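Local coordinates for superoxide dismutase [Cu-Zn] (Bacteroidetes bacterium GWA2_30_7, PDB 7B4O), which probably catalyses the dismutation of superoxide to oxygen and hydrogen peroxide at a two-metal site, filled here by zinc in both positions, at residues Q7-I13 and G23-K29; L40-P45 and A95-A101; C55-S59 and A145-I149. All coordinates share one frame; numbering follows the deposited sequence.

Contact 1: Q7-I13 and G23-K29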
# COMPACT_ATOMS: atom_id res chain seq x y z
N GLN A 7 4.54 12.31 -9.00
CA GLN A 7 3.92 12.39 -10.35
C GLN A 7 3.15 11.10 -10.65
O GLN A 7 2.38 11.08 -11.62
CB GLN A 7 4.98 12.55 -11.44
CG GLN A 7 5.82 13.81 -11.32
CD GLN A 7 4.97 15.06 -11.37
OE1 GLN A 7 4.93 15.83 -10.42
NE2 GLN A 7 4.26 15.24 -12.48
N LYS A 8 3.39 10.04 -9.87
CA LYS A 8 2.85 8.70 -10.17
C LYS A 8 2.55 7.98 -8.86
O LYS A 8 3.35 8.06 -7.91
CB LYS A 8 3.85 7.90 -11.00
CG LYS A 8 3.40 6.50 -11.38
CD LYS A 8 4.35 5.83 -12.35
CE LYS A 8 4.07 4.35 -12.49
NZ LYS A 8 5.07 3.68 -13.35
N ALA A 9 1.41 7.30 -8.82
CA ALA A 9 1.05 6.41 -7.70
C ALA A 9 0.73 5.04 -8.28
O ALA A 9 0.27 4.96 -9.42
CB ALA A 9 -0.10 6.96 -6.90
N VAL A 10 1.00 4.02 -7.49
CA VAL A 10 0.84 2.62 -7.93
C VAL A 10 0.08 1.88 -6.84
O VAL A 10 0.40 2.04 -5.66
CB VAL A 10 2.20 1.96 -8.23
CG1 VAL A 10 2.01 0.52 -8.66
CG2 VAL A 10 2.98 2.74 -9.27
N CYS A 11 -0.84 1.02 -7.25
CA CYS A 11 -1.62 0.18 -6.32
C CYS A 11 -1.70 -1.23 -6.88
O CYS A 11 -2.26 -1.42 -7.97
CB CYS A 11 -3.02 0.74 -6.13
SG CYS A 11 -3.97 -0.23 -4.95
N VAL A 12 -1.12 -2.17 -6.15
CA VAL A 12 -1.27 -3.61 -6.48
C VAL A 12 -2.42 -4.13 -5.63
O VAL A 12 -2.40 -3.94 -4.39
CB VAL A 12 0.02 -4.39 -6.24
CG1 VAL A 12 -0.18 -5.86 -6.57
CG2 VAL A 12 1.18 -3.79 -7.02
N ILE A 13 -3.42 -4.71 -6.27
CA ILE A 13 -4.58 -5.22 -5.48
C ILE A 13 -4.47 -6.73 -5.34
O ILE A 13 -3.96 -7.43 -6.25
CB ILE A 13 -5.94 -4.75 -6.00
CG1 ILE A 13 -6.26 -5.35 -7.36
CG2 ILE A 13 -6.04 -3.23 -5.98
CD1 ILE A 13 -7.70 -5.10 -7.76
N GLY A 23 -4.41 -7.49 -9.65
CA GLY A 23 -4.09 -6.55 -10.72
C GLY A 23 -3.32 -5.36 -10.23
O GLY A 23 -2.93 -5.31 -9.04
N VAL A 24 -3.11 -4.44 -11.15
CA VAL A 24 -2.30 -3.22 -10.90
C VAL A 24 -3.09 -2.02 -11.40
O VAL A 24 -3.65 -2.06 -12.51
CB VAL A 24 -0.91 -3.31 -11.56
CG1 VAL A 24 -0.08 -2.06 -11.28
CG2 VAL A 24 -0.16 -4.56 -11.15
N ILE A 25 -3.08 -0.98 -10.58
CA ILE A 25 -3.69 0.33 -10.91
C ILE A 25 -2.58 1.38 -10.82
O ILE A 25 -1.85 1.38 -9.82
CB ILE A 25 -4.86 0.65 -9.97
CG1 ILE A 25 -5.89 -0.48 -9.97
CG2 ILE A 25 -5.49 1.99 -10.34
CD1 ILE A 25 -6.54 -0.68 -8.64
N THR A 26 -2.46 2.21 -11.84
CA THR A 26 -1.51 3.35 -11.82
C THR A 26 -2.29 4.65 -11.95
O THR A 26 -3.34 4.69 -12.63
CB THR A 26 -0.43 3.22 -12.89
OG1 THR A 26 -1.06 3.35 -14.16
CG2 THR A 26 0.33 1.92 -12.77
N PHE A 27 -1.75 5.67 -11.32
CA PHE A 27 -2.26 7.05 -11.34
C PHE A 27 -1.10 7.92 -11.82
O PHE A 27 -0.08 7.93 -11.13
CB PHE A 27 -2.73 7.46 -9.95
CG PHE A 27 -3.75 6.55 -9.32
CD1 PHE A 27 -3.36 5.44 -8.59
CD2 PHE A 27 -5.10 6.83 -9.42
CE1 PHE A 27 -4.31 4.61 -8.01
CE2 PHE A 27 -6.04 6.02 -8.81
CZ PHE A 27 -5.65 4.91 -8.11
N THR A 28 -1.26 8.61 -12.94
CA THR A 28 -0.16 9.43 -13.52
C THR A 28 -0.68 10.85 -13.73
O THR A 28 -1.73 11.01 -14.36
CB THR A 28 0.37 8.78 -14.80
OG1 THR A 28 0.71 7.42 -14.48
CG2 THR A 28 1.57 9.50 -15.35
N LYS A 29 0.04 11.84 -13.20
CA LYS A 29 -0.29 13.26 -13.44
C LYS A 29 -0.25 13.48 -14.95
O LYS A 29 0.71 13.04 -15.58
CB LYS A 29 0.67 14.19 -12.69
CG LYS A 29 0.20 15.64 -12.57
CD LYS A 29 -0.95 15.82 -11.61
CE LYS A 29 -1.63 17.18 -11.73
NZ LYS A 29 -2.44 17.28 -12.97
O HOH W 1 -1.97 -8.67 -7.57
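Phe27 turns the edge of its ring to the opposing strand: Ala9 O, 3.8 Å from CD1, and Cys11 CB meet that edge near the ring plane, while Ala9 CB lies off the plane, 4.0 Å from CD1. With CG anti to its own carbonyl carbon (chi1 -55°), the CD1 and CE1 side of the ring runs past Ala9 to Cys11, where a methyl and a CB whose sulfur is turned to Gly147 let it lie close. On the same face the Ile13 and Ile25 side chains cross, CG2 of Ile13 3.7 Å from CD1 of Ile25, while Ile13 CG1 lies over Gly23. A side chain at Gly23 would jam against the preceding carbonyl oxygen. Strands 8-15 and 22-30 form an antiparallel hairpin of the flattened Greek-key barrel of Cu,Zn superoxide dismutases, and this apolar face looks into the barrel, where Met123 covers Cys11, Ile25 and Phe27. The other face is looser. Val24 stands between Val10 and Val12, with its CG1 4.2 Å from Val10 CG1 and its CG2 4.4 Å from Val12 CG2. Beta-branched residues suit these extended backbones, and both Val10 and Val12 also pack on the second subunit. Lys8, partly exposed and fully extended, passes Thr26 with CE 4.5 Å from CG2. The backbone ladder is firm at its middle, with Cys11 N to Ile25 O at 2.8 Å, but slackens at one end: Gly23 N reaches Ile13 O only weakly at 3.4 Å.

Contact 2: L40-P45 and A95-A101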
# COMPACT_ATOMS: atom_id res chain seq x y z
N LEU A 40 -6.86 -5.55 -14.28
CA LEU A 40 -7.22 -6.56 -13.26
C LEU A 40 -7.58 -7.88 -13.94
O LEU A 40 -7.93 -7.89 -15.14
CB LEU A 40 -8.41 -6.08 -12.43
CG LEU A 40 -8.37 -4.63 -11.95
CD1 LEU A 40 -9.58 -4.35 -11.07
CD2 LEU A 40 -7.08 -4.28 -11.20
N ASN A 41 -7.50 -8.95 -13.18
CA ASN A 41 -7.90 -10.31 -13.62
C ASN A 41 -8.67 -11.00 -12.50
O ASN A 41 -8.61 -10.55 -11.35
CB ASN A 41 -6.67 -11.12 -14.04
CG ASN A 41 -5.94 -10.52 -15.22
OD1 ASN A 41 -6.38 -10.65 -16.35
ND2 ASN A 41 -4.85 -9.81 -14.95
N GLY A 42 -9.35 -12.08 -12.85
CA GLY A 42 -10.03 -12.95 -11.87
C GLY A 42 -11.39 -12.41 -11.45
O GLY A 42 -11.94 -12.94 -10.47
N LEU A 43 -11.93 -11.42 -12.17
CA LEU A 43 -13.25 -10.83 -11.85
C LEU A 43 -14.37 -11.60 -12.53
O LEU A 43 -14.20 -12.06 -13.66
CB LEU A 43 -13.28 -9.37 -12.30
CG LEU A 43 -12.61 -8.40 -11.35
CD1 LEU A 43 -12.29 -7.11 -12.07
CD2 LEU A 43 -13.45 -8.14 -10.11
N SER A 44 -15.53 -11.67 -11.88
CA SER A 44 -16.77 -12.14 -12.55
C SER A 44 -17.06 -11.18 -13.69
O SER A 44 -16.87 -9.96 -13.56
CB SER A 44 -17.92 -12.29 -11.60
OG SER A 44 -18.25 -11.06 -10.98
N PRO A 45 -17.47 -11.66 -14.88
CA PRO A 45 -17.79 -10.77 -15.98
C PRO A 45 -18.85 -9.73 -15.57
O PRO A 45 -19.75 -10.07 -14.82
CB PRO A 45 -18.32 -11.71 -17.07
CG PRO A 45 -17.61 -13.00 -16.77
CD PRO A 45 -17.59 -13.07 -15.26
N ALA A 95 -15.30 -6.17 -16.34
CA ALA A 95 -14.57 -7.42 -16.66
C ALA A 95 -15.21 -8.08 -17.88
O ALA A 95 -16.44 -8.15 -17.95
CB ALA A 95 -14.54 -8.33 -15.45
N ASP A 96 -14.37 -8.58 -18.79
CA ASP A 96 -14.80 -9.32 -20.00
C ASP A 96 -15.15 -10.77 -19.61
O ASP A 96 -15.11 -11.13 -18.41
CB ASP A 96 -13.75 -9.23 -21.11
CG ASP A 96 -12.43 -9.94 -20.84
OD1 ASP A 96 -12.39 -10.80 -19.95
OD2 ASP A 96 -11.45 -9.61 -21.54
N GLU A 97 -15.47 -11.58 -20.61
CA GLU A 97 -15.97 -12.97 -20.39
C GLU A 97 -14.87 -13.84 -19.74
O GLU A 97 -15.22 -14.88 -19.17
CB GLU A 97 -16.52 -13.55 -21.68
CG GLU A 97 -15.47 -13.87 -22.73
CD GLU A 97 -16.03 -14.53 -23.98
OE1 GLU A 97 -16.56 -15.68 -23.88
OE2 GLU A 97 -15.96 -13.91 -25.06
N ASN A 98 -13.61 -13.42 -19.82
CA ASN A 98 -12.44 -14.16 -19.26
C ASN A 98 -12.05 -13.62 -17.88
O ASN A 98 -11.10 -14.15 -17.29
CB ASN A 98 -11.24 -14.11 -20.22
CG ASN A 98 -11.59 -14.49 -21.64
OD1 ASN A 98 -11.22 -13.81 -22.60
ND2 ASN A 98 -12.29 -15.60 -21.79
N GLY A 99 -12.76 -12.61 -17.37
CA GLY A 99 -12.48 -12.01 -16.05
C GLY A 99 -11.41 -10.94 -16.10
O GLY A 99 -11.00 -10.47 -15.03
N LYS A 100 -10.96 -10.56 -17.30
CA LYS A 100 -9.95 -9.50 -17.50
C LYS A 100 -10.67 -8.15 -17.55
O LYS A 100 -11.68 -8.02 -18.26
CB LYS A 100 -9.15 -9.71 -18.78
CG LYS A 100 -8.06 -8.68 -19.05
CD LYS A 100 -7.22 -9.03 -20.25
CE LYS A 100 -6.17 -10.09 -19.96
NZ LYS A 100 -5.07 -9.57 -19.11
N ALA A 101 -10.14 -7.17 -16.83
CA ALA A 101 -10.75 -5.84 -16.70
C ALA A 101 -9.69 -4.78 -16.95
O ALA A 101 -8.65 -4.78 -16.28
CB ALA A 101 -11.39 -5.70 -15.34
O HOH W 2 -5.67 -7.17 -16.94
O HOH W 3 -9.28 -13.44 -15.40
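Leu40 and Ala101 exchange two backbone hydrogen bonds as an antiparallel pair, Leu40 N to Ala101 O being 2.8 Å and almost straight. Past this pair, Leu43 N bonds Gly99 O at 3.2 Å, on a lone pair in the carbonyl plane. Gly99 has positive phi, and its CA sits just 2.9 Å from Leu43 O, where a CB would clash. Residues 40-45 are a Greek-key connection of the barrel, packed at one of its ends against the hairpin turn between strands 89-95 and 101-107. Apolar contacts seal that end: Leu43 CB touches Ala95 CB at 3.5 Å and its CD1 reaches Ala101 CB at 3.7 Å, while the side chain also packs on Val125, probably as the hydrophobic plug known in this family. Polar side chains hold the outer edge. Lys100 lies alongside Asn41 and bends at chi3 and chi4 to bring NZ onto a lone pair of Asn41 OD1, 3.2 Å away. A leucine in place of Asn41 would probably leave this ammonium without its amide mate and free to swing into solvent. Asp96 shapes the type I turn: its OD1 takes Asn98 N in an Asx turn and Lys100 N from the opposite face of the carboxylate. One water bridges Gly42 N and Asn98 O.

Contact 3: C55-S59 and A145-I149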
# COMPACT_ATOMS: atom_id res chain seq x y z
N CYS A 55 -9.06 4.13 4.48
CA CYS A 55 -7.91 3.54 5.21
C CYS A 55 -7.09 2.64 4.28
O CYS A 55 -7.69 1.76 3.63
CB CYS A 55 -8.33 2.72 6.42
SG CYS A 55 -9.23 3.72 7.63
N GLY A 56 -5.79 2.84 4.26
CA GLY A 56 -4.86 1.93 3.56
C GLY A 56 -4.57 0.72 4.41
O GLY A 56 -3.39 0.47 4.75
N ASP A 57 -5.61 -0.02 4.77
CA ASP A 57 -5.54 -1.15 5.72
C ASP A 57 -6.27 -2.33 5.07
O ASP A 57 -7.52 -2.36 5.11
CB ASP A 57 -6.10 -0.78 7.09
CG ASP A 57 -5.99 -1.91 8.10
OD1 ASP A 57 -5.72 -3.05 7.68
OD2 ASP A 57 -6.23 -1.64 9.29
N CYS A 58 -5.51 -3.24 4.46
CA CYS A 58 -6.06 -4.42 3.76
C CYS A 58 -5.91 -5.67 4.64
O CYS A 58 -5.95 -6.78 4.09
CB CYS A 58 -5.39 -4.60 2.40
SG CYS A 58 -5.74 -3.27 1.23
N SER A 59 -5.80 -5.50 5.96
CA SER A 59 -5.54 -6.63 6.89
C SER A 59 -6.79 -7.51 7.10
O SER A 59 -6.62 -8.68 7.41
CB SER A 59 -4.98 -6.14 8.20
OG SER A 59 -5.91 -5.33 8.88
N ALA A 145 -11.45 -7.29 -3.53
CA ALA A 145 -9.99 -7.04 -3.60
C ALA A 145 -9.66 -5.73 -2.91
O ALA A 145 -10.53 -4.84 -2.84
CB ALA A 145 -9.51 -7.07 -5.02
N CYS A 146 -8.44 -5.62 -2.40
CA CYS A 146 -7.97 -4.46 -1.61
C CYS A 146 -6.51 -4.24 -1.97
O CYS A 146 -5.74 -5.22 -2.08
CB CYS A 146 -8.14 -4.71 -0.12
SG CYS A 146 -7.79 -3.29 0.95
N GLY A 147 -6.10 -2.98 -2.10
CA GLY A 147 -4.68 -2.66 -2.15
C GLY A 147 -4.43 -1.27 -1.63
O GLY A 147 -5.39 -0.51 -1.53
N VAL A 148 -3.19 -0.96 -1.31
CA VAL A 148 -2.79 0.36 -0.79
C VAL A 148 -2.08 1.14 -1.89
O VAL A 148 -1.25 0.59 -2.61
CB VAL A 148 -1.95 0.22 0.49
CG1 VAL A 148 -1.49 1.59 1.01
CG2 VAL A 148 -2.72 -0.52 1.56
N ILE A 149 -2.42 2.41 -2.01
CA ILE A 149 -1.87 3.31 -3.05
C ILE A 149 -0.54 3.87 -2.57
O ILE A 149 -0.49 4.56 -1.52
CB ILE A 149 -2.88 4.42 -3.38
CG1 ILE A 149 -4.22 3.83 -3.82
CG2 ILE A 149 -2.31 5.38 -4.42
CD1 ILE A 149 -5.36 4.85 -3.85
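A disulfide between Cys58 and Cys146, rather than any hydrogen bond, joins loop residues 55-59 to strand 143-151. The sulfurs are 2.1 Å apart with a left-handed twist (chi3 -75°). Cys146 CB points to the loop, and from there SG, anti to the backbone N (chi1 -173°), reaches Cys58 SG, which stands anti to its own carbonyl carbon (chi1 -65°); the two meet over Gly147, whose N lies 3.4 Å from Cys58 SG. Gly147 suits a crowded strand centre, since Cys11 SG packs against its carbonyl carbon. This is the intrasubunit disulfide familiar from Cu,Zn superoxide dismutases; it fastens to the barrel the long loop that follows strand 46-53 and also carries the zinc ligands His69, His77 and His86. Beside the bridge, Val148 lays CG2 against Gly56 O at 3.4 Å. Gly56, the centre of an inverse gamma turn, is pressed so close that a CB there would come tight against Val148 CG1. Asp57 sets its CB away from the strand, and its carboxylate shapes the loop: OD1 takes Ser59 OG on the syn lone pair at 2.6 Å and Ser59 N nearly end-on at 3.0 Å, the latter closing an Asx turn. The contact also belongs to the dimer interface, where Val148 packs on Val148 of the second subunit, and Cys58 and Asp57 pack on its Tyr14 and Val10.

From the N terminus, contact 1 closes first, folding strand 8-15 back on strand 22-30 around a short turn. The chain continues into strand 33-41, whose last residues open contact 2; Leu40 CD2 reaches back to Ile13 and Gly23, so the two contacts touch though they stand in series. Before residues 95-101 close contact 2, the loop at 55-59 has opened contact 3, which residues 145-149 close near the C terminus: contacts 2 and 3 therefore cross. Contact 2 ties the Greek-key connection after strand 33-41 to the turn between strands 89-95 and 101-107. Contact 3 pins the metal-bearing loop to strand 143-151, which neighbours strand 8-15 of contact 1; both contacts face the second subunit.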